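Local coordinates for protein transcriptional regulator, LacI family (Burkholderia phymatum, PDB 2RGY) that probably controls transcription by binding operator DNA in response to a small effector, likely a sugar, as other LacI-family regulators do, at residues P52-R61 with S75-L86; L8-P16 with L63-I74. All coordinates share one frame; numbering follows the deposited sequence.

Interaction 1: P52-R61 with S75-L86; sequences PREQALEAVR and SHDLHDEDLDEL
Pro52 meets Asp77 where two helices flank each other on one side of the parallel sheet of a periplasmic-binding-protein-like fold; over the segments compared, the helix axes run 11° from parallel and come within 11.4 Å. Pro52 CB lies 3.3 Å from Asp77 OD1. Next comes Arg53, whose extended side chain, with CG anti to the backbone N (chi1 179°), reaches across to the start of helix 80-89. The Arg53 guanidinium grips Asp82 side-on: Arg53 NE donates to Asp82 OD2 at 2.8 Å, on the syn lone pair, and Arg53 NH2 to Asp82 OD1 at 3.1 Å. Arg53 NH2 also forms a salt bridge with Glu81 OE2 at 2.7 Å, using the anti lone pair. One guanidinium face lies flat on the His79 ring, the planes 8° apart. His79 is the N-cap residue, and His79 N donates to Asp82 OD2 at 2.8 Å from above the carboxylate plane. Asp82 OD2 thus accepts from both Arg53 NE and His79 N, the N-cap bond restraining the carboxylate for its grip on Arg53. One turn on, the contact becomes apolar: Ala56 CB packs on Leu78 CD2, and Leu57 CD1 faces Leu86. Val60 CG1 reaches Leu86 CD2 at 3.7 Å, and Leu86 CD2 also lies 4.2 Å from Arg61 CG.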
loop_
_atom_site.group_PDB
_atom_site.type_symbol
_atom_site.label_atom_id
_atom_site.label_comp_id
_atom_site.label_asym_id
_atom_site.label_seq_id
_atom_site.Cartn_x
_atom_site.Cartn_y
_atom_site.Cartn_z
ATOM N N PRO A 52 -14.890 -10.829 -9.555
ATOM C CA PRO A 52 -14.170 -10.760 -8.282
ATOM C C PRO A 52 -14.423 -11.996 -7.432
ATOM O O PRO A 52 -13.491 -12.575 -6.871
ATOM C CB PRO A 52 -14.714 -9.489 -7.658
ATOM C CG PRO A 52 -14.878 -8.606 -8.863
ATOM C CD PRO A 52 -15.532 -9.539 -9.864
ATOM N N ARG A 53 -15.680 -12.418 -7.364
ATOM C CA ARG A 53 -16.044 -13.589 -6.580
ATOM C C ARG A 53 -15.333 -14.845 -7.068
ATOM O O ARG A 53 -14.668 -15.530 -6.291
ATOM C CB ARG A 53 -17.549 -13.815 -6.643
ATOM C CG ARG A 53 -18.013 -15.030 -5.879
ATOM C CD ARG A 53 -19.462 -15.346 -6.207
ATOM N NE ARG A 53 -19.960 -16.439 -5.384
ATOM C CZ ARG A 53 -21.164 -16.993 -5.518
ATOM N NH1 ARG A 53 -22.001 -16.558 -6.453
ATOM N NH2 ARG A 53 -21.535 -17.983 -4.710
ATOM N N GLU A 54 -15.482 -15.152 -8.354
ATOM C CA GLU A 54 -14.853 -16.333 -8.928
ATOM C C GLU A 54 -13.332 -16.261 -8.889
ATOM O O GLU A 54 -12.660 -17.289 -8.863
ATOM C CB GLU A 54 -15.323 -16.537 -10.367
ATOM C CG GLU A 54 -16.698 -17.190 -10.490
ATOM C CD GLU A 54 -16.733 -18.604 -9.914
ATOM O OE1 GLU A 54 -15.687 -19.295 -9.951
ATOM O OE2 GLU A 54 -17.810 -19.039 -9.439
ATOM N N GLN A 55 -12.790 -15.050 -8.897
ATOM C CA GLN A 55 -11.346 -14.888 -8.840
ATOM C C GLN A 55 -10.867 -15.324 -7.464
ATOM O O GLN A 55 -9.766 -15.822 -7.327
ATOM C CB GLN A 55 -10.951 -13.433 -9.068
ATOM C CG GLN A 55 -11.081 -12.947 -10.491
ATOM C CD GLN A 55 -10.595 -11.523 -10.626
ATOM O OE1 GLN A 55 -9.451 -11.219 -10.297
ATOM N NE2 GLN A 55 -11.464 -10.637 -11.103
ATOM N N ALA A 56 -11.699 -15.120 -6.449
ATOM C CA ALA A 56 -11.350 -15.515 -5.086
ATOM C C ALA A 56 -11.520 -17.031 -4.928
ATOM O O ALA A 56 -10.728 -17.690 -4.258
ATOM C CB ALA A 56 -12.238 -14.775 -4.074
ATOM N N LEU A 57 -12.564 -17.576 -5.544
ATOM C CA LEU A 57 -12.808 -19.011 -5.469
ATOM C C LEU A 57 -11.638 -19.759 -6.092
ATOM O O LEU A 57 -11.124 -20.714 -5.512
ATOM C CB LEU A 57 -14.102 -19.389 -6.205
ATOM C CG LEU A 57 -15.457 -19.352 -5.485
ATOM C CD1 LEU A 57 -15.330 -20.072 -4.153
ATOM C CD2 LEU A 57 -15.931 -17.923 -5.281
ATOM N N GLU A 58 -11.214 -19.313 -7.268
ATOM C CA GLU A 58 -10.110 -19.943 -7.977
ATOM C C GLU A 58 -8.794 -19.818 -7.198
ATOM O O GLU A 58 -8.025 -20.774 -7.100
ATOM C CB GLU A 58 -9.954 -19.317 -9.368
ATOM C CG GLU A 58 -11.237 -19.306 -10.186
ATOM C CD GLU A 58 -11.080 -18.635 -11.548
ATOM O OE1 GLU A 58 -10.383 -17.594 -11.643
ATOM O OE2 GLU A 58 -11.671 -19.141 -12.531
ATOM N N ALA A 59 -8.539 -18.639 -6.647
ATOM C CA ALA A 59 -7.310 -18.413 -5.896
ATOM C C ALA A 59 -7.242 -19.288 -4.648
ATOM O O ALA A 59 -6.215 -19.909 -4.377
ATOM C CB ALA A 59 -7.197 -16.955 -5.520
ATOM N N VAL A 60 -8.329 -19.343 -3.884
ATOM C CA VAL A 60 -8.336 -20.171 -2.682
ATOM C C VAL A 60 -8.200 -21.651 -3.048
ATOM O O VAL A 60 -7.488 -22.394 -2.374
ATOM C CB VAL A 60 -9.615 -19.956 -1.845
ATOM C CG1 VAL A 60 -9.585 -20.852 -0.617
ATOM C CG2 VAL A 60 -9.713 -18.494 -1.420
ATOM N N ARG A 61 -8.868 -22.086 -4.114
ATOM C CA ARG A 61 -8.746 -23.483 -4.534
ATOM C C ARG A 61 -7.310 -23.792 -4.968
ATOM O O ARG A 61 -6.837 -24.915 -4.822
ATOM C CB ARG A 61 -9.737 -23.792 -5.667
ATOM C CG ARG A 61 -11.184 -23.916 -5.180
ATOM C CD ARG A 61 -12.167 -24.329 -6.288
ATOM N NE ARG A 61 -12.311 -23.304 -7.321
ATOM C CZ ARG A 61 -13.478 -22.854 -7.790
ATOM N NH1 ARG A 61 -14.633 -23.327 -7.324
ATOM N NH2 ARG A 61 -13.490 -21.927 -8.736
ATOM N N SER A 75 -12.059 -11.893 2.154
ATOM C CA SER A 75 -12.678 -11.470 0.910
ATOM C C SER A 75 -14.118 -11.099 1.180
ATOM O O SER A 75 -14.823 -11.804 1.898
ATOM C CB SER A 75 -12.630 -12.601 -0.121
ATOM O OG SER A 75 -13.485 -12.338 -1.227
ATOM N N HIS A 76 -14.552 -9.979 0.616
ATOM C CA HIS A 76 -15.927 -9.554 0.790
ATOM C C HIS A 76 -16.705 -9.841 -0.488
ATOM O O HIS A 76 -17.868 -9.457 -0.611
ATOM C CB HIS A 76 -15.983 -8.063 1.128
ATOM C CG HIS A 76 -15.447 -7.179 0.045
ATOM N ND1 HIS A 76 -16.038 -7.093 -1.200
ATOM C CD2 HIS A 76 -14.385 -6.345 0.020
ATOM C CE1 HIS A 76 -15.359 -6.236 -1.942
ATOM N NE2 HIS A 76 -14.352 -5.768 -1.229
ATOM N N ASP A 77 -16.051 -10.509 -1.437
ATOM C CA ASP A 77 -16.671 -10.870 -2.715
ATOM C C ASP A 77 -17.249 -12.282 -2.639
ATOM O O ASP A 77 -18.153 -12.638 -3.394
ATOM C CB ASP A 77 -15.643 -10.826 -3.852
ATOM C CG ASP A 77 -15.174 -9.422 -4.167
ATOM O OD1 ASP A 77 -15.981 -8.630 -4.687
ATOM O OD2 ASP A 77 -13.996 -9.106 -3.899
ATOM N N LEU A 78 -16.705 -13.095 -1.740
ATOM C CA LEU A 78 -17.194 -14.456 -1.580
ATOM C C LEU A 78 -18.566 -14.414 -0.921
ATOM O O LEU A 78 -18.866 -13.506 -0.151
ATOM C CB LEU A 78 -16.247 -15.277 -0.702
ATOM C CG LEU A 78 -14.825 -15.570 -1.192
ATOM C CD1 LEU A 78 -14.071 -16.259 -0.072
ATOM C CD2 LEU A 78 -14.856 -16.471 -2.435
ATOM N N HIS A 79 -19.403 -15.392 -1.233
ATOM C CA HIS A 79 -20.727 -15.461 -0.630
ATOM C C HIS A 79 -20.634 -16.459 0.503
ATOM O O HIS A 79 -19.776 -17.338 0.476
ATOM C CB HIS A 79 -21.759 -15.921 -1.656
ATOM C CG HIS A 79 -22.125 -14.863 -2.643
ATOM N ND1 HIS A 79 -21.278 -13.821 -2.958
ATOM C CD2 HIS A 79 -23.221 -14.706 -3.421
ATOM C CE1 HIS A 79 -21.836 -13.070 -3.890
ATOM N NE2 HIS A 79 -23.015 -13.586 -4.188
ATOM N N ASP A 80 -21.512 -16.337 1.490
ATOM C CA ASP A 80 -21.460 -17.250 2.624
ATOM C C ASP A 80 -21.357 -18.712 2.190
ATOM O O ASP A 80 -20.590 -19.476 2.767
ATOM C CB ASP A 80 -22.682 -17.041 3.534
ATOM C CG ASP A 80 -22.647 -15.705 4.279
ATOM O OD1 ASP A 80 -21.750 -14.878 4.009
ATOM O OD2 ASP A 80 -23.522 -15.470 5.142
ATOM N N GLU A 81 -22.112 -19.097 1.165
ATOM C CA GLU A 81 -22.094 -20.479 0.690
ATOM C C GLU A 81 -20.698 -20.903 0.215
ATOM O O GLU A 81 -20.343 -22.088 0.272
ATOM C CB GLU A 81 -23.135 -20.674 -0.436
ATOM C CG GLU A 81 -22.667 -20.304 -1.841
ATOM C CD GLU A 81 -23.802 -20.247 -2.874
ATOM O OE1 GLU A 81 -24.829 -20.957 -2.709
ATOM O OE2 GLU A 81 -23.657 -19.492 -3.864
ATOM N N ASP A 82 -19.906 -19.934 -0.245
ATOM C CA ASP A 82 -18.554 -20.221 -0.704
ATOM C C ASP A 82 -17.675 -20.578 0.487
ATOM O O ASP A 82 -16.857 -21.490 0.406
ATOM C CB ASP A 82 -17.963 -19.019 -1.452
ATOM C CG ASP A 82 -18.775 -18.647 -2.672
ATOM O OD1 ASP A 82 -19.343 -19.576 -3.288
ATOM O OD2 ASP A 82 -18.842 -17.447 -3.018
ATOM N N LEU A 83 -17.851 -19.862 1.595
ATOM C CA LEU A 83 -17.069 -20.141 2.795
ATOM C C LEU A 83 -17.261 -21.601 3.240
ATOM O O LEU A 83 -16.299 -22.268 3.625
ATOM C CB LEU A 83 -17.476 -19.180 3.917
ATOM C CG LEU A 83 -16.891 -17.757 3.962
ATOM C CD1 LEU A 83 -16.760 -17.149 2.587
ATOM C CD2 LEU A 83 -17.796 -16.906 4.840
ATOM N N ASP A 84 -18.500 -22.094 3.170
ATOM C CA ASP A 84 -18.821 -23.473 3.560
ATOM C C ASP A 84 -18.197 -24.519 2.640
ATOM O O ASP A 84 -17.748 -25.578 3.090
ATOM C CB ASP A 84 -20.340 -23.671 3.587
ATOM C CG ASP A 84 -21.010 -22.837 4.654
ATOM O OD1 ASP A 84 -20.617 -22.961 5.831
ATOM O OD2 ASP A 84 -21.928 -22.060 4.319
ATOM N N GLU A 85 -18.166 -24.215 1.348
ATOM C CA GLU A 85 -17.600 -25.118 0.347
ATOM C C GLU A 85 -16.084 -25.218 0.507
ATOM O O GLU A 85 -15.523 -26.315 0.567
ATOM C CB GLU A 85 -17.939 -24.600 -1.048
ATOM C CG GLU A 85 -17.443 -25.476 -2.152
ATOM C CD GLU A 85 -17.878 -24.968 -3.500
ATOM O OE1 GLU A 85 -17.201 -24.061 -4.051
ATOM O OE2 GLU A 85 -18.916 -25.470 -3.998
ATOM N N LEU A 86 -15.432 -24.060 0.577
ATOM C CA LEU A 86 -13.987 -23.990 0.739
ATOM C C LEU A 86 -13.587 -24.667 2.043
ATOM O O LEU A 86 -12.544 -25.305 2.121
ATOM C CB LEU A 86 -13.533 -22.522 0.749
ATOM C CG LEU A 86 -13.742 -21.733 -0.549
ATOM C CD1 LEU A 86 -13.485 -20.240 -0.326
ATOM C CD2 LEU A 86 -12.812 -22.288 -1.614
#

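Interaction 2: L8-P16 with L63-I74; sequences LGIIGLFVP and LIGRDCDGVVVI
Leu8, the first modelled residue, lays its CD2 methyl against the backbone carbonyls that follow helix 52-65, 3.4 Å from Asp67 O. Asp67 has left the helix through a Schellman motif, which turns the chain toward Asp69. The Asp69 carboxylate faces the backbone of Leu8 and Gly9: OD1 accepts from Leu8 N at 3.1 Å and OD2 from Gly9 N at 2.7 Å, both on syn lone pairs. Tyr260 OH also bonds to OD2. Asp69 N in turn donates to Ile10 O nearly along the C=O axis (177°), so the side chain and backbone of Asp69 together hold the chain from Leu8 to Ile10. Arg66 NH2 bonds across the dimer to Leu8 O of the second subunit.

Gly12 is the next centre. Gly12 N donates to Gly70 O at 2.7 Å, and Gly12 O accepts from Val72 N at 2.7 Å, the donor lying tilted from the carbonyl plane. These bonds pair strands 10-14 and 70-73 in parallel, axes 20° apart, in a Rossmann-like layout: the beta-alpha-beta crossover from strand 40-44 through helix 52-65 to 70-73 passes over strand 10-14, which lies between them. Cys68 SG packs over Gly12, 3.7 Å from its CA. The opposite face carries Leu13 and Val72, whose methyls touch.

At the far end Ile74 takes over. With CG1 anti to the backbone N (chi1 178°), Ile74 CG2 falls between N and the carbonyl carbon and meets Phe14 O at 3.3 Å, near the Val15 CG1 methyl. Ile74 O lies at the edge of the Phe14 ring, 3.4 Å from CD2.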
loop_
_atom_site.group_PDB
_atom_site.type_symbol
_atom_site.label_atom_id
_atom_site.label_comp_id
_atom_site.label_asym_id
_atom_site.label_seq_id
_atom_site.Cartn_x
_atom_site.Cartn_y
_atom_site.Cartn_z
ATOM N N LEU A 8 3.806 -29.566 5.248
ATOM C CA LEU A 8 4.528 -28.753 4.222
ATOM C C LEU A 8 5.242 -27.565 4.858
ATOM O O LEU A 8 6.216 -27.054 4.312
ATOM C CB LEU A 8 3.541 -28.253 3.159
ATOM C CG LEU A 8 4.028 -27.334 2.034
ATOM C CD1 LEU A 8 5.100 -28.026 1.188
ATOM C CD2 LEU A 8 2.826 -26.972 1.160
ATOM N N GLY A 9 4.755 -27.129 6.012
ATOM C CA GLY A 9 5.363 -25.998 6.694
ATOM C C GLY A 9 4.987 -24.656 6.085
ATOM O O GLY A 9 5.694 -23.663 6.273
ATOM N N ILE A 10 3.878 -24.630 5.349
ATOM C CA ILE A 10 3.401 -23.405 4.707
ATOM C C ILE A 10 1.914 -23.193 4.942
ATOM O O ILE A 10 1.117 -24.132 4.873
ATOM C CB ILE A 10 3.575 -23.431 3.165
ATOM C CG1 ILE A 10 4.930 -24.010 2.771
ATOM C CG2 ILE A 10 3.435 -22.030 2.610
ATOM C CD1 ILE A 10 6.098 -23.345 3.419
ATOM N N ILE A 11 1.544 -21.953 5.217
ATOM C CA ILE A 11 0.150 -21.610 5.394
ATOM C C ILE A 11 -0.179 -20.718 4.209
ATOM O O ILE A 11 0.631 -19.885 3.816
ATOM C CB ILE A 11 -0.087 -20.877 6.738
ATOM C CG1 ILE A 11 -0.137 -21.909 7.869
ATOM C CG2 ILE A 11 -1.384 -20.073 6.690
ATOM C CD1 ILE A 11 -0.475 -21.332 9.233
ATOM N N GLY A 12 -1.341 -20.920 3.605
ATOM C CA GLY A 12 -1.709 -20.101 2.465
ATOM C C GLY A 12 -2.492 -18.882 2.900
ATOM O O GLY A 12 -3.181 -18.931 3.912
ATOM N N LEU A 13 -2.386 -17.791 2.148
ATOM C CA LEU A 13 -3.095 -16.561 2.477
ATOM C C LEU A 13 -3.707 -15.892 1.251
ATOM O O LEU A 13 -3.004 -15.588 0.289
ATOM C CB LEU A 13 -2.150 -15.563 3.151
ATOM C CG LEU A 13 -2.663 -14.119 3.256
ATOM C CD1 LEU A 13 -3.926 -14.061 4.105
ATOM C CD2 LEU A 13 -1.577 -13.243 3.868
ATOM N N PHE A 14 -5.013 -15.665 1.283
ATOM C CA PHE A 14 -5.656 -14.984 0.173
ATOM C C PHE A 14 -6.096 -13.583 0.586
ATOM O O PHE A 14 -6.724 -13.398 1.628
ATOM C CB PHE A 14 -6.893 -15.722 -0.323
ATOM C CG PHE A 14 -7.666 -14.947 -1.354
ATOM C CD1 PHE A 14 -7.274 -14.964 -2.690
ATOM C CD2 PHE A 14 -8.752 -14.146 -0.978
ATOM C CE1 PHE A 14 -7.950 -14.193 -3.651
ATOM C CE2 PHE A 14 -9.438 -13.369 -1.925
ATOM C CZ PHE A 14 -9.033 -13.393 -3.267
ATOM N N VAL A 15 -5.752 -12.605 -0.240
ATOM C CA VAL A 15 -6.147 -11.223 -0.025
ATOM C C VAL A 15 -6.634 -10.770 -1.400
ATOM O O VAL A 15 -6.051 -11.133 -2.429
ATOM C CB VAL A 15 -4.970 -10.337 0.437
ATOM C CG1 VAL A 15 -4.523 -10.750 1.825
ATOM C CG2 VAL A 15 -3.818 -10.442 -0.549
ATOM N N PRO A 16 -7.719 -9.991 -1.441
ATOM C CA PRO A 16 -8.252 -9.522 -2.724
ATOM C C PRO A 16 -7.329 -8.599 -3.515
ATOM O O PRO A 16 -7.568 -8.361 -4.701
ATOM C CB PRO A 16 -9.557 -8.847 -2.326
ATOM C CG PRO A 16 -9.274 -8.358 -0.935
ATOM C CD PRO A 16 -8.538 -9.509 -0.317
ATOM N N LEU A 63 -4.661 -22.453 -3.603
ATOM C CA LEU A 63 -3.877 -22.570 -2.378
ATOM C C LEU A 63 -4.115 -23.953 -1.779
ATOM O O LEU A 63 -3.182 -24.631 -1.342
ATOM C CB LEU A 63 -4.298 -21.498 -1.363
ATOM C CG LEU A 63 -3.939 -20.037 -1.667
ATOM C CD1 LEU A 63 -4.574 -19.128 -0.618
ATOM C CD2 LEU A 63 -2.424 -19.863 -1.683
ATOM N N ILE A 64 -5.380 -24.361 -1.761
ATOM C CA ILE A 64 -5.769 -25.661 -1.221
ATOM C C ILE A 64 -5.126 -26.776 -2.033
ATOM O O ILE A 64 -4.723 -27.800 -1.494
ATOM C CB ILE A 64 -7.312 -25.839 -1.252
ATOM C CG1 ILE A 64 -7.972 -24.872 -0.274
ATOM C CG2 ILE A 64 -7.685 -27.271 -0.886
ATOM C CD1 ILE A 64 -9.474 -24.984 -0.234
ATOM N N GLY A 65 -5.027 -26.566 -3.342
ATOM C CA GLY A 65 -4.429 -27.571 -4.202
ATOM C C GLY A 65 -2.953 -27.791 -3.920
ATOM O O GLY A 65 -2.434 -28.875 -4.163
ATOM N N ARG A 66 -2.273 -26.768 -3.409
ATOM C CA ARG A 66 -0.848 -26.877 -3.098
ATOM C C ARG A 66 -0.616 -27.578 -1.761
ATOM O O ARG A 66 0.523 -27.811 -1.357
ATOM C CB ARG A 66 -0.197 -25.490 -3.051
ATOM C CG ARG A 66 1.333 -25.531 -2.945
ATOM C CD ARG A 66 1.935 -26.306 -4.111
ATOM N NE ARG A 66 3.357 -26.616 -3.954
ATOM C CZ ARG A 66 3.838 -27.538 -3.129
ATOM N NH1 ARG A 66 3.022 -28.242 -2.369
ATOM N NH2 ARG A 66 5.135 -27.781 -3.089
ATOM N N ASP A 67 -1.707 -27.915 -1.084
ATOM C CA ASP A 67 -1.657 -28.572 0.218
ATOM C C ASP A 67 -1.028 -27.731 1.317
ATOM O O ASP A 67 -0.172 -28.210 2.075
ATOM C CB ASP A 67 -0.936 -29.914 0.130
ATOM C CG ASP A 67 -1.812 -30.997 -0.454
ATOM O OD1 ASP A 67 -2.945 -31.165 0.049
ATOM O OD2 ASP A 67 -1.367 -31.675 -1.407
ATOM N N CYS A 68 -1.445 -26.472 1.398
ATOM C CA CYS A 68 -0.948 -25.599 2.453
ATOM C C CYS A 68 -1.472 -26.251 3.733
ATOM O O CYS A 68 -2.553 -26.839 3.717
ATOM C CB CYS A 68 -1.532 -24.198 2.293
ATOM S SG CYS A 68 -0.960 -23.313 0.825
ATOM N N ASP A 69 -0.722 -26.173 4.828
ATOM C CA ASP A 69 -1.179 -26.785 6.073
ATOM C C ASP A 69 -2.457 -26.115 6.574
ATOM O O ASP A 69 -3.314 -26.753 7.184
ATOM C CB ASP A 69 -0.091 -26.701 7.144
ATOM C CG ASP A 69 1.172 -27.434 6.742
ATOM O OD1 ASP A 69 1.057 -28.571 6.236
ATOM O OD2 ASP A 69 2.272 -26.880 6.940
ATOM N N GLY A 70 -2.566 -24.820 6.315
ATOM C CA GLY A 70 -3.736 -24.064 6.723
ATOM C C GLY A 70 -3.930 -22.929 5.740
ATOM O O GLY A 70 -2.994 -22.561 5.032
ATOM N N VAL A 71 -5.131 -22.370 5.683
ATOM C CA VAL A 71 -5.380 -21.274 4.763
ATOM C C VAL A 71 -6.091 -20.108 5.442
ATOM O O VAL A 71 -7.114 -20.296 6.112
ATOM C CB VAL A 71 -6.227 -21.740 3.564
ATOM C CG1 VAL A 71 -6.428 -20.581 2.598
ATOM C CG2 VAL A 71 -5.550 -22.905 2.871
ATOM N N VAL A 72 -5.526 -18.913 5.282
ATOM C CA VAL A 72 -6.103 -17.700 5.846
ATOM C C VAL A 72 -6.836 -17.006 4.706
ATOM O O VAL A 72 -6.272 -16.777 3.635
ATOM C CB VAL A 72 -5.021 -16.749 6.400
ATOM C CG1 VAL A 72 -5.675 -15.501 6.959
ATOM C CG2 VAL A 72 -4.206 -17.452 7.485
ATOM N N VAL A 73 -8.090 -16.654 4.933
ATOM C CA VAL A 73 -8.863 -16.038 3.874
ATOM C C VAL A 73 -9.635 -14.790 4.248
ATOM O O VAL A 73 -10.319 -14.759 5.263
ATOM C CB VAL A 73 -9.867 -17.063 3.281
ATOM C CG1 VAL A 73 -10.732 -16.409 2.228
ATOM C CG2 VAL A 73 -9.116 -18.243 2.707
ATOM N N ILE A 74 -9.496 -13.752 3.426
ATOM C CA ILE A 74 -10.246 -12.519 3.620
ATOM C C ILE A 74 -10.748 -12.074 2.256
ATOM O O ILE A 74 -9.974 -11.919 1.316
ATOM C CB ILE A 74 -9.414 -11.375 4.254
ATOM C CG1 ILE A 74 -10.281 -10.115 4.370
ATOM C CG2 ILE A 74 -8.185 -11.080 3.435
ATOM C CD1 ILE A 74 -9.624 -8.978 5.141
#

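How the interactions relate
From the N terminus, strand 10-14 comes first, and its partner in interaction 2 follows much later: the contact closes when the chain, having passed through helix 21-36, strand 40-44 and helix 52-65, returns as strand 70-73 beside it. Interaction 1 opens within that loop, at 52-61, and closes beyond it at 75-86, so the two contacts cross rather than nest. Helix 52-65 serves both, and strand 70-73 leads through a short loop into helix 80-89. The centres of the two contacts lie about 13 Å apart, and they meet at the Phe14 ring: Phe14 CE1 is 3.4 Å from Ala59 CB, and CZ is 3.6 Å from Ala56 CB. Interaction 2 thus joins central strands, while interaction 1 pairs helices on one face of that sheet.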